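Local coordinates for protein cell divisionFtsK/SpoIIIE (Thermomonospora curvata, PDB 4NH0) that serves as the multi-domain cytoplasmic ATPase of a type VII (ESX) secretion system, which exports small proteins including EsxA and EsxB, and binds EsxB itself, at residues A[382-390]-A[445-453]; A[260-269]-A[578-587]. All coordinates share one frame; numbering follows the deposited sequence.

Contact 1: A[382-390]-A[445-453]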
ATOM      1  N   GLY A 382      13.473  -0.102  27.384  1.00 82.95           N
ATOM      2  CA  GLY A 382      12.908  -1.435  27.311  1.00 85.66           C
ATOM      3  C   GLY A 382      13.759  -2.447  28.051  1.00 78.18           C
ATOM      4  O   GLY A 382      13.240  -3.404  28.623  1.00 87.25           O
ATOM      5  N   GLU A 383      15.071  -2.234  28.042  1.00 71.94           N
ATOM      6  CA  GLU A 383      15.994  -3.125  28.734  1.00 74.67           C
ATOM      7  C   GLU A 383      15.826  -3.013  30.243  1.00 80.59           C
ATOM      8  O   GLU A 383      15.917  -4.007  30.963  1.00 79.18           O
ATOM      9  CB  GLU A 383      17.439  -2.815  28.337  1.00 75.32           C
ATOM     10  CG  GLU A 383      18.479  -3.666  29.049  1.00 69.21           C
ATOM     11  CD  GLU A 383      18.412  -5.129  28.656  1.00 70.26           C
ATOM     12  OE1 GLU A 383      19.278  -5.905  29.108  1.00 76.91           O
ATOM     13  OE2 GLU A 383      17.501  -5.503  27.890  1.00 78.75           O
ATOM     14  N   MET A 384      15.579  -1.796  30.713  1.00 82.74           N
ATOM     15  CA  MET A 384      15.333  -1.550  32.128  1.00 86.33           C
ATOM     16  C   MET A 384      14.113  -2.330  32.598  1.00 87.88           C
ATOM     17  O   MET A 384      14.149  -3.006  33.624  1.00 90.57           O
ATOM     18  CB  MET A 384      15.134  -0.055  32.385  1.00 94.79           C
ATOM     19  CG  MET A 384      16.295   0.814  31.934  1.00 95.38           C
ATOM     20  SD  MET A 384      17.701   0.736  33.055  1.00 87.58           S
ATOM     21  CE  MET A 384      17.078   1.701  34.426  1.00100.12           C
ATOM     22  N   VAL A 385      13.034  -2.234  31.828  1.00 87.63           N
ATOM     23  CA  VAL A 385      11.794  -2.930  32.143  1.00 82.10           C
ATOM     24  C   VAL A 385      11.955  -4.438  31.978  1.00 79.15           C
ATOM     25  O   VAL A 385      11.417  -5.216  32.762  1.00 91.17           O
ATOM     26  CB  VAL A 385      10.635  -2.439  31.255  1.00 68.70           C
ATOM     27  CG1 VAL A 385       9.337  -3.137  31.632  1.00 82.34           C
ATOM     28  CG2 VAL A 385      10.482  -0.932  31.372  1.00 77.90           C
ATOM     29  N   ARG A 386      12.700  -4.850  30.957  1.00 76.96           N
ATOM     30  CA  ARG A 386      12.934  -6.270  30.728  1.00 73.51           C
ATOM     31  C   ARG A 386      13.634  -6.890  31.926  1.00 85.89           C
ATOM     32  O   ARG A 386      13.219  -7.933  32.428  1.00 89.02           O
ATOM     33  CB  ARG A 386      13.769  -6.500  29.469  1.00 70.65           C
ATOM     34  CG  ARG A 386      14.142  -7.960  29.262  1.00 71.38           C
ATOM     35  CD  ARG A 386      15.066  -8.149  28.074  1.00 73.32           C
ATOM     36  NE  ARG A 386      16.470  -8.011  28.447  1.00 78.85           N
ATOM     37  CZ  ARG A 386      17.190  -8.977  29.008  1.00 80.56           C
ATOM     38  NH1 ARG A 386      16.638 -10.155  29.265  1.00 87.61           N
ATOM     39  NH2 ARG A 386      18.462  -8.766  29.314  1.00 80.38           N
ATOM     40  N   ARG A 387      14.693  -6.235  32.384  1.00 92.66           N
ATOM     41  CA  ARG A 387      15.458  -6.734  33.516  1.00 94.71           C
ATOM     42  C   ARG A 387      14.632  -6.788  34.808  1.00 97.38           C
ATOM     43  O   ARG A 387      14.823  -7.692  35.615  1.00 94.61           O
ATOM     44  CB  ARG A 387      16.710  -5.883  33.731  1.00 86.80           C
ATOM     45  CG  ARG A 387      17.764  -6.041  32.649  1.00 76.44           C
ATOM     46  CD  ARG A 387      18.970  -5.163  32.929  1.00 63.46           C
ATOM     47  NE  ARG A 387      20.147  -5.948  33.281  1.00 65.04           N
ATOM     48  CZ  ARG A 387      21.006  -6.427  32.392  1.00 64.73           C
ATOM     49  NH1 ARG A 387      20.812  -6.203  31.100  1.00 72.65           N
ATOM     50  NH2 ARG A 387      22.054  -7.131  32.787  1.00 66.22           N
ATOM     51  N   GLN A 388      13.772  -5.793  35.002  1.00 94.34           N
ATOM     52  CA  GLN A 388      12.886  -5.716  36.151  1.00 95.34           C
ATOM     53  C   GLN A 388      11.842  -6.805  36.228  1.00100.38           C
ATOM     54  O   GLN A 388      11.716  -7.487  37.227  1.00109.04           O
ATOM     55  CB  GLN A 388      12.110  -4.424  36.023  1.00 20.00           C
ATOM     56  CG  GLN A 388      12.066  -3.557  37.250  1.00 20.00           C
ATOM     57  CD  GLN A 388      11.491  -2.194  36.937  1.00 20.00           C
ATOM     58  OE1 GLN A 388      10.834  -2.015  35.923  1.00 20.00           O
ATOM     59  NE2 GLN A 388      11.736  -1.229  37.806  1.00 20.00           N
ATOM     60  N   GLU A 389      11.136  -7.006  35.129  1.00107.16           N
ATOM     61  CA  GLU A 389      10.145  -8.068  35.005  1.00113.85           C
ATOM     62  C   GLU A 389      10.800  -9.439  35.090  1.00110.65           C
ATOM     63  O   GLU A 389      10.170 -10.400  35.517  1.00136.30           O
ATOM     64  CB  GLU A 389       9.365  -7.942  33.700  1.00111.18           C
ATOM     65  CG  GLU A 389       7.920  -7.470  33.878  1.00120.84           C
ATOM     66  CD  GLU A 389       7.006  -8.556  34.428  1.00136.86           C
ATOM     67  OE1 GLU A 389       7.193  -9.743  34.079  1.00136.54           O
ATOM     68  OE2 GLU A 389       6.103  -8.219  35.222  1.00137.16           O
ATOM     69  N   HIS A 390      12.061  -9.521  34.682  1.00101.79           N
ATOM     70  CA  HIS A 390      12.831 -10.750  34.838  1.00 98.68           C
ATOM     71  C   HIS A 390      13.022 -11.038  36.323  1.00101.24           C
ATOM     72  O   HIS A 390      12.943 -12.186  36.754  1.00110.70           O
ATOM     73  CB  HIS A 390      14.185 -10.635  34.130  1.00 94.05           C
ATOM     74  CG  HIS A 390      14.898 -11.945  33.960  1.00 83.02           C
ATOM     75  ND1 HIS A 390      14.627 -13.059  34.721  1.00 92.33           N
ATOM     76  CD2 HIS A 390      15.881 -12.310  33.098  1.00 92.28           C
ATOM     77  CE1 HIS A 390      15.406 -14.050  34.343  1.00101.42           C
ATOM     78  NE2 HIS A 390      16.180 -13.628  33.360  1.00 90.37           N
ATOM     79  N   ARG A 445      18.515   5.508  39.340  1.00 88.14           N
ATOM     80  CA  ARG A 445      17.494   5.100  40.295  1.00 92.91           C
ATOM     81  C   ARG A 445      17.332   3.580  40.316  1.00 94.31           C
ATOM     82  O   ARG A 445      17.000   2.999  41.349  1.00 92.47           O
ATOM     83  CB  ARG A 445      16.159   5.775  39.957  1.00103.21           C
ATOM     84  CG  ARG A 445      15.024   5.483  40.929  1.00112.73           C
ATOM     85  CD  ARG A 445      13.729   6.147  40.474  1.00126.93           C
ATOM     86  NE  ARG A 445      13.260   5.603  39.203  1.00139.74           N
ATOM     87  CZ  ARG A 445      12.354   6.181  38.420  1.00132.49           C
ATOM     88  NH1 ARG A 445      11.806   7.334  38.774  1.00137.39           N
ATOM     89  NH2 ARG A 445      11.996   5.603  37.282  1.00113.89           N
ATOM     90  N   LEU A 446      17.582   2.938  39.177  1.00 95.72           N
ATOM     91  CA  LEU A 446      17.341   1.502  39.038  1.00 85.74           C
ATOM     92  C   LEU A 446      18.602   0.688  38.763  1.00 94.64           C
ATOM     93  O   LEU A 446      18.716  -0.453  39.211  1.00 94.92           O
ATOM     94  CB  LEU A 446      16.333   1.241  37.914  1.00103.53           C
ATOM     95  CG  LEU A 446      14.835   1.300  38.221  1.00108.86           C
ATOM     96  CD1 LEU A 446      14.420   2.694  38.630  1.00102.19           C
ATOM     97  CD2 LEU A 446      14.028   0.836  37.016  1.00109.76           C
ATOM     98  N   GLY A 447      19.538   1.277  38.022  1.00 87.73           N
ATOM     99  CA  GLY A 447      20.707   0.571  37.522  1.00 83.68           C
ATOM    100  C   GLY A 447      21.494  -0.244  38.531  1.00 88.36           C
ATOM    101  O   GLY A 447      22.065  -1.278  38.188  1.00 80.30           O
ATOM    102  N   ARG A 448      21.527   0.222  39.775  1.00 94.00           N
ATOM    103  CA  ARG A 448      22.242  -0.471  40.838  1.00 92.10           C
ATOM    104  C   ARG A 448      21.640  -1.848  41.103  1.00 91.69           C
ATOM    105  O   ARG A 448      22.361  -2.844  41.176  1.00 89.59           O
ATOM    106  CB  ARG A 448      22.235   0.369  42.117  1.00 92.93           C
ATOM    107  CG  ARG A 448      22.341  -0.440  43.401  1.00103.77           C
ATOM    108  CD  ARG A 448      21.962   0.411  44.600  1.00103.72           C
ATOM    109  NE  ARG A 448      21.082  -0.304  45.519  1.00117.35           N
ATOM    110  CZ  ARG A 448      20.381   0.281  46.484  1.00131.87           C
ATOM    111  NH1 ARG A 448      20.459   1.593  46.655  1.00115.71           N
ATOM    112  NH2 ARG A 448      19.601  -0.443  47.273  1.00152.01           N
ATOM    113  N   SER A 449      20.319  -1.896  41.235  1.00 91.51           N
ATOM    114  CA  SER A 449      19.624  -3.148  41.494  1.00 93.67           C
ATOM    115  C   SER A 449      19.493  -3.981  40.225  1.00 96.03           C
ATOM    116  O   SER A 449      19.539  -5.208  40.267  1.00 96.11           O
ATOM    117  CB  SER A 449      18.242  -2.877  42.091  1.00 95.09           C
ATOM    118  OG  SER A 449      17.493  -1.999  41.269  1.00102.59           O
ATOM    119  N   LEU A 450      19.336  -3.305  39.092  1.00 90.51           N
ATOM    120  CA  LEU A 450      19.142  -3.986  37.816  1.00 80.15           C
ATOM    121  C   LEU A 450      20.461  -4.475  37.226  1.00 89.13           C
ATOM    122  O   LEU A 450      20.474  -5.213  36.242  1.00 86.48           O
ATOM    123  CB  LEU A 450      18.436  -3.064  36.818  1.00 81.60           C
ATOM    124  CG  LEU A 450      16.903  -3.008  36.835  1.00 82.20           C
ATOM    125  CD1 LEU A 450      16.360  -2.589  38.192  1.00 88.07           C
ATOM    126  CD2 LEU A 450      16.399  -2.071  35.750  1.00 83.39           C
ATOM    127  N   GLY A 451      21.568  -4.063  37.833  1.00 94.72           N
ATOM    128  CA  GLY A 451      22.881  -4.457  37.360  1.00 79.23           C
ATOM    129  C   GLY A 451      23.295  -3.702  36.114  1.00 65.25           C
ATOM    130  O   GLY A 451      24.062  -4.205  35.297  1.00 67.06           O
ATOM    131  N   VAL A 452      22.781  -2.487  35.967  1.00 77.05           N
ATOM    132  CA  VAL A 452      23.125  -1.646  34.828  1.00 64.06           C
ATOM    133  C   VAL A 452      24.051  -0.515  35.256  1.00 72.21           C
ATOM    134  O   VAL A 452      23.659   0.359  36.027  1.00 71.11           O
ATOM    135  CB  VAL A 452      21.873  -1.053  34.163  1.00 66.97           C
ATOM    136  CG1 VAL A 452      22.268  -0.056  33.090  1.00 62.98           C
ATOM    137  CG2 VAL A 452      21.012  -2.158  33.579  1.00 68.10           C
ATOM    138  N   HIS A 453      25.280  -0.539  34.754  1.00 69.47           N
ATOM    139  CA  HIS A 453      26.268   0.471  35.108  1.00 67.00           C
ATOM    140  C   HIS A 453      26.492   1.447  33.962  1.00 64.45           C
ATOM    141  O   HIS A 453      26.667   1.043  32.813  1.00 67.74           O
ATOM    142  CB  HIS A 453      27.586  -0.189  35.509  1.00 79.46           C
ATOM    143  CG  HIS A 453      27.455  -1.148  36.652  1.00 67.54           C
ATOM    144  ND1 HIS A 453      27.542  -0.751  37.969  1.00 70.65           N
ATOM    145  CD2 HIS A 453      27.239  -2.484  36.674  1.00 75.33           C
ATOM    146  CE1 HIS A 453      27.387  -1.802  38.754  1.00 74.22           C
ATOM    147  NE2 HIS A 453      27.201  -2.865  37.994  1.00 81.89           N
TER

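Contact 2: A[260-269]-A[578-587]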
ATOM      1  N   PRO A 260      51.161 -12.495  25.587  1.00 95.48           N
ATOM      2  CA  PRO A 260      49.938 -11.940  24.997  1.00 90.77           C
ATOM      3  C   PRO A 260      49.432 -12.754  23.811  1.00101.00           C
ATOM      4  O   PRO A 260      48.228 -12.807  23.572  1.00 91.73           O
ATOM      5  CB  PRO A 260      50.372 -10.540  24.540  1.00 90.02           C
ATOM      6  CG  PRO A 260      51.636 -10.253  25.286  1.00 97.58           C
ATOM      7  CD  PRO A 260      52.301 -11.579  25.440  1.00104.27           C
ATOM      8  N   TYR A 261      50.347 -13.382  23.078  1.00108.67           N
ATOM      9  CA  TYR A 261      49.983 -14.117  21.871  1.00 99.58           C
ATOM     10  C   TYR A 261      49.422 -15.502  22.179  1.00104.90           C
ATOM     11  O   TYR A 261      49.064 -16.249  21.268  1.00120.44           O
ATOM     12  CB  TYR A 261      51.190 -14.239  20.940  1.00 99.50           C
ATOM     13  CG  TYR A 261      51.622 -12.923  20.332  1.00 96.94           C
ATOM     14  CD1 TYR A 261      51.074 -12.476  19.137  1.00103.85           C
ATOM     15  CD2 TYR A 261      52.575 -12.129  20.953  1.00100.92           C
ATOM     16  CE1 TYR A 261      51.462 -11.275  18.578  1.00105.80           C
ATOM     17  CE2 TYR A 261      52.972 -10.925  20.400  1.00107.90           C
ATOM     18  CZ  TYR A 261      52.412 -10.504  19.213  1.00101.86           C
ATOM     19  OH  TYR A 261      52.803  -9.306  18.659  1.00107.72           O
ATOM     20  N   ASN A 262      49.345 -15.841  23.460  1.00 99.48           N
ATOM     21  CA  ASN A 262      48.768 -17.113  23.875  1.00100.22           C
ATOM     22  C   ASN A 262      47.808 -16.928  25.043  1.00100.16           C
ATOM     23  O   ASN A 262      48.082 -17.359  26.163  1.00 98.61           O
ATOM     24  CB  ASN A 262      49.868 -18.107  24.249  1.00109.04           C
ATOM     25  CG  ASN A 262      49.335 -19.509  24.476  1.00117.19           C
ATOM     26  OD1 ASN A 262      48.247 -19.854  24.017  1.00118.14           O
ATOM     27  ND2 ASN A 262      50.102 -20.324  25.191  1.00123.24           N
ATOM     28  N   LEU A 263      46.681 -16.277  24.776  1.00103.01           N
ATOM     29  CA  LEU A 263      45.679 -16.039  25.805  1.00 85.56           C
ATOM     30  C   LEU A 263      44.738 -17.226  25.939  1.00 86.41           C
ATOM     31  O   LEU A 263      44.287 -17.790  24.943  1.00 95.81           O
ATOM     32  CB  LEU A 263      44.878 -14.772  25.497  1.00 80.19           C
ATOM     33  CG  LEU A 263      45.667 -13.467  25.390  1.00 76.10           C
ATOM     34  CD1 LEU A 263      44.727 -12.283  25.235  1.00 74.43           C
ATOM     35  CD2 LEU A 263      46.573 -13.282  26.596  1.00 80.00           C
ATOM     36  N   ASP A 264      44.448 -17.603  27.178  1.00 92.86           N
ATOM     37  CA  ASP A 264      43.492 -18.664  27.450  1.00 85.11           C
ATOM     38  C   ASP A 264      42.269 -18.071  28.138  1.00 89.13           C
ATOM     39  O   ASP A 264      42.320 -17.736  29.320  1.00 99.41           O
ATOM     40  CB  ASP A 264      44.126 -19.757  28.314  1.00 91.50           C
ATOM     41  CG  ASP A 264      43.271 -21.010  28.400  1.00 92.56           C
ATOM     42  OD1 ASP A 264      42.096 -20.973  27.981  1.00 95.90           O
ATOM     43  OD2 ASP A 264      43.779 -22.038  28.893  1.00 94.40           O
ATOM     44  N   PRO A 265      41.164 -17.934  27.391  1.00 88.89           N
ATOM     45  CA  PRO A 265      39.905 -17.377  27.896  1.00 93.90           C
ATOM     46  C   PRO A 265      39.403 -18.098  29.143  1.00 93.95           C
ATOM     47  O   PRO A 265      38.692 -17.507  29.954  1.00102.65           O
ATOM     48  CB  PRO A 265      38.939 -17.580  26.726  1.00 81.88           C
ATOM     49  CG  PRO A 265      39.814 -17.599  25.525  1.00 95.09           C
ATOM     50  CD  PRO A 265      41.078 -18.277  25.961  1.00 90.13           C
ATOM     51  N   ALA A 266      39.777 -19.363  29.288  1.00 88.56           N
ATOM     52  CA  ALA A 266      39.382 -20.153  30.446  1.00 88.32           C
ATOM     53  C   ALA A 266      40.066 -19.659  31.717  1.00 98.37           C
ATOM     54  O   ALA A 266      39.474 -19.682  32.795  1.00106.14           O
ATOM     55  CB  ALA A 266      39.695 -21.621  30.213  1.00110.87           C
ATOM     56  N   VAL A 267      41.313 -19.213  31.591  1.00102.79           N
ATOM     57  CA  VAL A 267      42.074 -18.764  32.752  1.00103.25           C
ATOM     58  C   VAL A 267      42.074 -17.243  32.874  1.00 95.70           C
ATOM     59  O   VAL A 267      42.756 -16.680  33.730  1.00118.71           O
ATOM     60  CB  VAL A 267      43.531 -19.269  32.707  1.00105.40           C
ATOM     61  CG1 VAL A 267      43.564 -20.766  32.445  1.00112.25           C
ATOM     62  CG2 VAL A 267      44.331 -18.521  31.655  1.00104.34           C
ATOM     63  N   LEU A 268      41.306 -16.581  32.016  1.00 94.39           N
ATOM     64  CA  LEU A 268      41.142 -15.136  32.103  1.00 84.85           C
ATOM     65  C   LEU A 268      39.805 -14.791  32.742  1.00 82.89           C
ATOM     66  O   LEU A 268      39.696 -13.833  33.507  1.00 82.69           O
ATOM     67  CB  LEU A 268      41.249 -14.490  30.721  1.00 79.45           C
ATOM     68  CG  LEU A 268      42.635 -14.492  30.078  1.00 79.85           C
ATOM     69  CD1 LEU A 268      42.608 -13.782  28.734  1.00 72.88           C
ATOM     70  CD2 LEU A 268      43.650 -13.847  31.007  1.00 88.19           C
ATOM     71  N   TRP A 269      38.791 -15.589  32.429  1.00 77.33           N
ATOM     72  CA  TRP A 269      37.440 -15.347  32.917  1.00 87.28           C
ATOM     73  C   TRP A 269      37.130 -16.197  34.141  1.00 92.85           C
ATOM     74  O   TRP A 269      35.977 -16.547  34.390  1.00 79.92           O
ATOM     75  CB  TRP A 269      36.421 -15.629  31.815  1.00 86.27           C
ATOM     76  CG  TRP A 269      36.641 -14.822  30.577  1.00 82.88           C
ATOM     77  CD1 TRP A 269      37.388 -13.687  30.460  1.00 89.20           C
ATOM     78  CD2 TRP A 269      36.114 -15.092  29.273  1.00 82.70           C
ATOM     79  NE1 TRP A 269      37.355 -13.231  29.165  1.00 80.71           N
ATOM     80  CE2 TRP A 269      36.580 -14.077  28.417  1.00 82.19           C
ATOM     81  CE3 TRP A 269      35.293 -16.093  28.748  1.00 89.58           C
ATOM     82  CZ2 TRP A 269      36.251 -14.033  27.066  1.00 77.97           C
ATOM     83  CZ3 TRP A 269      34.969 -16.048  27.407  1.00 91.95           C
ATOM     84  CH2 TRP A 269      35.447 -15.027  26.581  1.00 82.74           C
ATOM     85  N   VAL A 578      45.515  -7.916  18.587  1.00 90.55           N
ATOM     86  CA  VAL A 578      46.020  -9.219  19.005  1.00 95.54           C
ATOM     87  C   VAL A 578      45.119  -9.852  20.061  1.00 91.76           C
ATOM     88  O   VAL A 578      44.823 -11.045  20.004  1.00 97.66           O
ATOM     89  CB  VAL A 578      47.455  -9.115  19.559  1.00 96.50           C
ATOM     90  CG1 VAL A 578      47.941 -10.471  20.043  1.00 94.05           C
ATOM     91  CG2 VAL A 578      48.390  -8.558  18.500  1.00108.00           C
ATOM     92  N   VAL A 579      44.678  -9.043  21.018  1.00 89.65           N
ATOM     93  CA  VAL A 579      43.815  -9.526  22.088  1.00 83.83           C
ATOM     94  C   VAL A 579      42.443  -9.937  21.563  1.00 87.41           C
ATOM     95  O   VAL A 579      42.027 -11.083  21.732  1.00 89.68           O
ATOM     96  CB  VAL A 579      43.635  -8.465  23.188  1.00 84.98           C
ATOM     97  CG1 VAL A 579      42.571  -8.903  24.177  1.00 81.67           C
ATOM     98  CG2 VAL A 579      44.952  -8.210  23.899  1.00 78.65           C
ATOM     99  N   VAL A 580      41.750  -8.999  20.924  1.00 88.16           N
ATOM    100  CA  VAL A 580      40.399  -9.230  20.419  1.00 84.64           C
ATOM    101  C   VAL A 580      40.335 -10.436  19.484  1.00 94.24           C
ATOM    102  O   VAL A 580      39.375 -11.207  19.515  1.00 94.79           O
ATOM    103  CB  VAL A 580      39.862  -7.986  19.680  1.00 74.53           C
ATOM    104  CG1 VAL A 580      38.466  -8.241  19.136  1.00 82.79           C
ATOM    105  CG2 VAL A 580      39.858  -6.783  20.606  1.00 76.16           C
ATOM    106  N   ARG A 581      41.372 -10.601  18.669  1.00 90.34           N
ATOM    107  CA  ARG A 581      41.454 -11.708  17.721  1.00 94.87           C
ATOM    108  C   ARG A 581      41.327 -13.067  18.404  1.00 98.44           C
ATOM    109  O   ARG A 581      40.752 -14.002  17.846  1.00 99.18           O
ATOM    110  CB  ARG A 581      42.772 -11.636  16.948  1.00 94.55           C
ATOM    111  CG  ARG A 581      42.988 -12.753  15.944  1.00101.40           C
ATOM    112  CD  ARG A 581      44.338 -12.604  15.264  1.00113.82           C
ATOM    113  NE  ARG A 581      45.434 -12.640  16.229  1.00110.08           N
ATOM    114  CZ  ARG A 581      46.683 -12.278  15.956  1.00110.43           C
ATOM    115  NH1 ARG A 581      47.000 -11.843  14.744  1.00112.10           N
ATOM    116  NH2 ARG A 581      47.615 -12.344  16.897  1.00105.62           N
ATOM    117  N   GLN A 582      41.856 -13.167  19.619  1.00 93.15           N
ATOM    118  CA  GLN A 582      41.858 -14.430  20.348  1.00 92.81           C
ATOM    119  C   GLN A 582      40.593 -14.619  21.179  1.00 88.54           C
ATOM    120  O   GLN A 582      40.133 -15.743  21.373  1.00 87.57           O
ATOM    121  CB  GLN A 582      43.090 -14.516  21.250  1.00 82.77           C
ATOM    122  CG  GLN A 582      44.399 -14.243  20.533  1.00 93.20           C
ATOM    123  CD  GLN A 582      45.600 -14.358  21.448  1.00 96.19           C
ATOM    124  OE1 GLN A 582      45.624 -15.186  22.358  1.00 91.94           O
ATOM    125  NE2 GLN A 582      46.604 -13.522  21.215  1.00 97.22           N
ATOM    126  N   LEU A 583      40.034 -13.518  21.670  1.00 87.79           N
ATOM    127  CA  LEU A 583      38.858 -13.584  22.530  1.00 93.55           C
ATOM    128  C   LEU A 583      37.563 -13.690  21.732  1.00100.50           C
ATOM    129  O   LEU A 583      36.554 -14.179  22.238  1.00 99.46           O
ATOM    130  CB  LEU A 583      38.799 -12.363  23.452  1.00 79.53           C
ATOM    131  CG  LEU A 583      39.603 -12.435  24.754  1.00 63.35           C
ATOM    132  CD1 LEU A 583      39.339 -13.748  25.468  1.00 82.82           C
ATOM    133  CD2 LEU A 583      41.088 -12.251  24.510  1.00 71.69           C
ATOM    134  N   ALA A 584      37.595 -13.233  20.485  1.00 93.04           N
ATOM    135  CA  ALA A 584      36.415 -13.273  19.627  1.00 96.18           C
ATOM    136  C   ALA A 584      35.994 -14.708  19.334  1.00 99.81           C
ATOM    137  O   ALA A 584      36.820 -15.544  18.969  1.00104.31           O
ATOM    138  CB  ALA A 584      36.677 -12.525  18.331  1.00 94.32           C
ATOM    139  N   GLY A 585      34.706 -14.988  19.499  1.00 89.57           N
ATOM    140  CA  GLY A 585      34.170 -16.303  19.202  1.00 95.64           C
ATOM    141  C   GLY A 585      34.002 -17.187  20.422  1.00 91.45           C
ATOM    142  O   GLY A 585      33.464 -18.289  20.327  1.00107.61           O
ATOM    143  N   HIS A 586      34.464 -16.707  21.571  1.00 89.72           N
ATOM    144  CA  HIS A 586      34.354 -17.467  22.810  1.00 92.96           C
ATOM    145  C   HIS A 586      33.305 -16.871  23.740  1.00 90.08           C
ATOM    146  O   HIS A 586      33.279 -15.663  23.966  1.00 88.20           O
ATOM    147  CB  HIS A 586      35.705 -17.528  23.524  1.00 87.24           C
ATOM    148  CG  HIS A 586      36.774 -18.223  22.741  1.00 92.97           C
ATOM    149  ND1 HIS A 586      37.058 -19.563  22.895  1.00 98.55           N
ATOM    150  CD2 HIS A 586      37.631 -17.764  21.798  1.00 90.75           C
ATOM    151  CE1 HIS A 586      38.043 -19.899  22.082  1.00102.14           C
ATOM    152  NE2 HIS A 586      38.408 -18.825  21.404  1.00 88.54           N
ATOM    153  N   GLY A 587      32.442 -17.726  24.277  1.00 87.42           N
ATOM    154  CA  GLY A 587      31.428 -17.290  25.219  1.00 74.24           C
ATOM    155  C   GLY A 587      30.059 -17.120  24.591  1.00 76.89           C
ATOM    156  O   GLY A 587      29.942 -17.002  23.372  1.00 80.25           O
TER

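Contact 1: A[382-390]-A[445-453]
Arg387, on a buried helix face, reaches across to bond the closing carbonyl of a neighbouring helix: its NE donates to Leu450 O at 3.1 Å, with an N-H...O angle of 144°. The donor sits 23° off the carbonyl plane. The chain, extended as far as CD, lays CD against Val452 CG2 at 3.7 Å, and the bend at chi3 (111°) then turns NE to this carbonyl. Arginine suits the place because its methylenes can join the apolar packing while NE serves the carbonyl and the guanidinium lies beside a carboxylate. NH1 makes a weak, poorly aligned bond within a salt bridge to Glu383 OE1, and the same carboxylate is gripped side-on by Arg386 through NE and NH2. Glu383 OE2 also accepts from Gln643, beside a strand of the second FtsK sheet.

One turn earlier, Met384 supplies a flexible apolar arm. Bends at chi2 and chi3 bring its CE to 3.6 Å from Leu446 CB and 4.1 Å from Leu450 CD2. Gln388 crosses Leu446 at roughly a right angle, its amide next to CD2. After Leu450, Gly451 takes a positive phi, which favours glycine, and the chain enters strand 452-458 of the P-loop NTPase sheet. The chemistry implies that the negative end of helix 437-450 is probably offset by Arg387, while Glu383 is likely to balance that buried charge.

Contact 2: A[260-269]-A[578-587]
Gln582, near the C-terminal end of helix 575-583, bridges the backbone of a loop, 260-263, that leads into an Asp N-capped turn beside the first FtsK (P-loop NTPase) domain. Its CG lies anti to the carbonyl carbon (chi1 -52°), and the extended chain carries the amide out to that backbone. OE1 accepts from Leu263 N at 2.9 Å and 160°, while NE2 donates to Pro260 O at 3.0 Å. Glutamine fits because one planar group offers both a donor and an acceptor. With an alanine in its place, Leu263 N and Pro260 O would probably lose these partners and the loop would be held less firmly. Leu263 CD1 meets Leu583 CD2 at 3.7 Å, and Tyr261 CD1 lies against Val578 CG1. Leu583 CD1 touches both Pro265 CG and Trp269 CZ2, the latter at 3.5 Å. A type II turn from Leu583 to His586 brings the imidazole under Pro265, whose CG makes a CH-pi contact 4.2 Å from the ring centroid.

Farther out, the indole is positioned by NE1, which bonds Ala329 O, and by the His358 ring. Asp264 N-caps a short, weakly bonded helix starting at Pro265: OD1 receives Ala266 N at 3.1 Å from above the carboxylate plane.

Overall arrangement
From the N terminus the chain first lays down 260-269, which pairs only 308 residues later. Within that span the first FtsK sheet is built, and contact 1 closes a smaller loop of 54 residues, holding strand 418-424, at the end of helix 437-450 and the start of strand 452-458. Beyond the unmodelled residues 531-571, the chain returns with helix 575-583 and closes contact 2, so the two loops nest rather than cross. Contact 1 joins helix 371-394 to helix 437-450 and strand 452-458 of the first FtsK domain, and contact 2 sets helix 575-583 against residues 260-269, beside helix 317-329. Their centres lie 29 Å apart and their nearest atoms about 15 Å, so they do not meet.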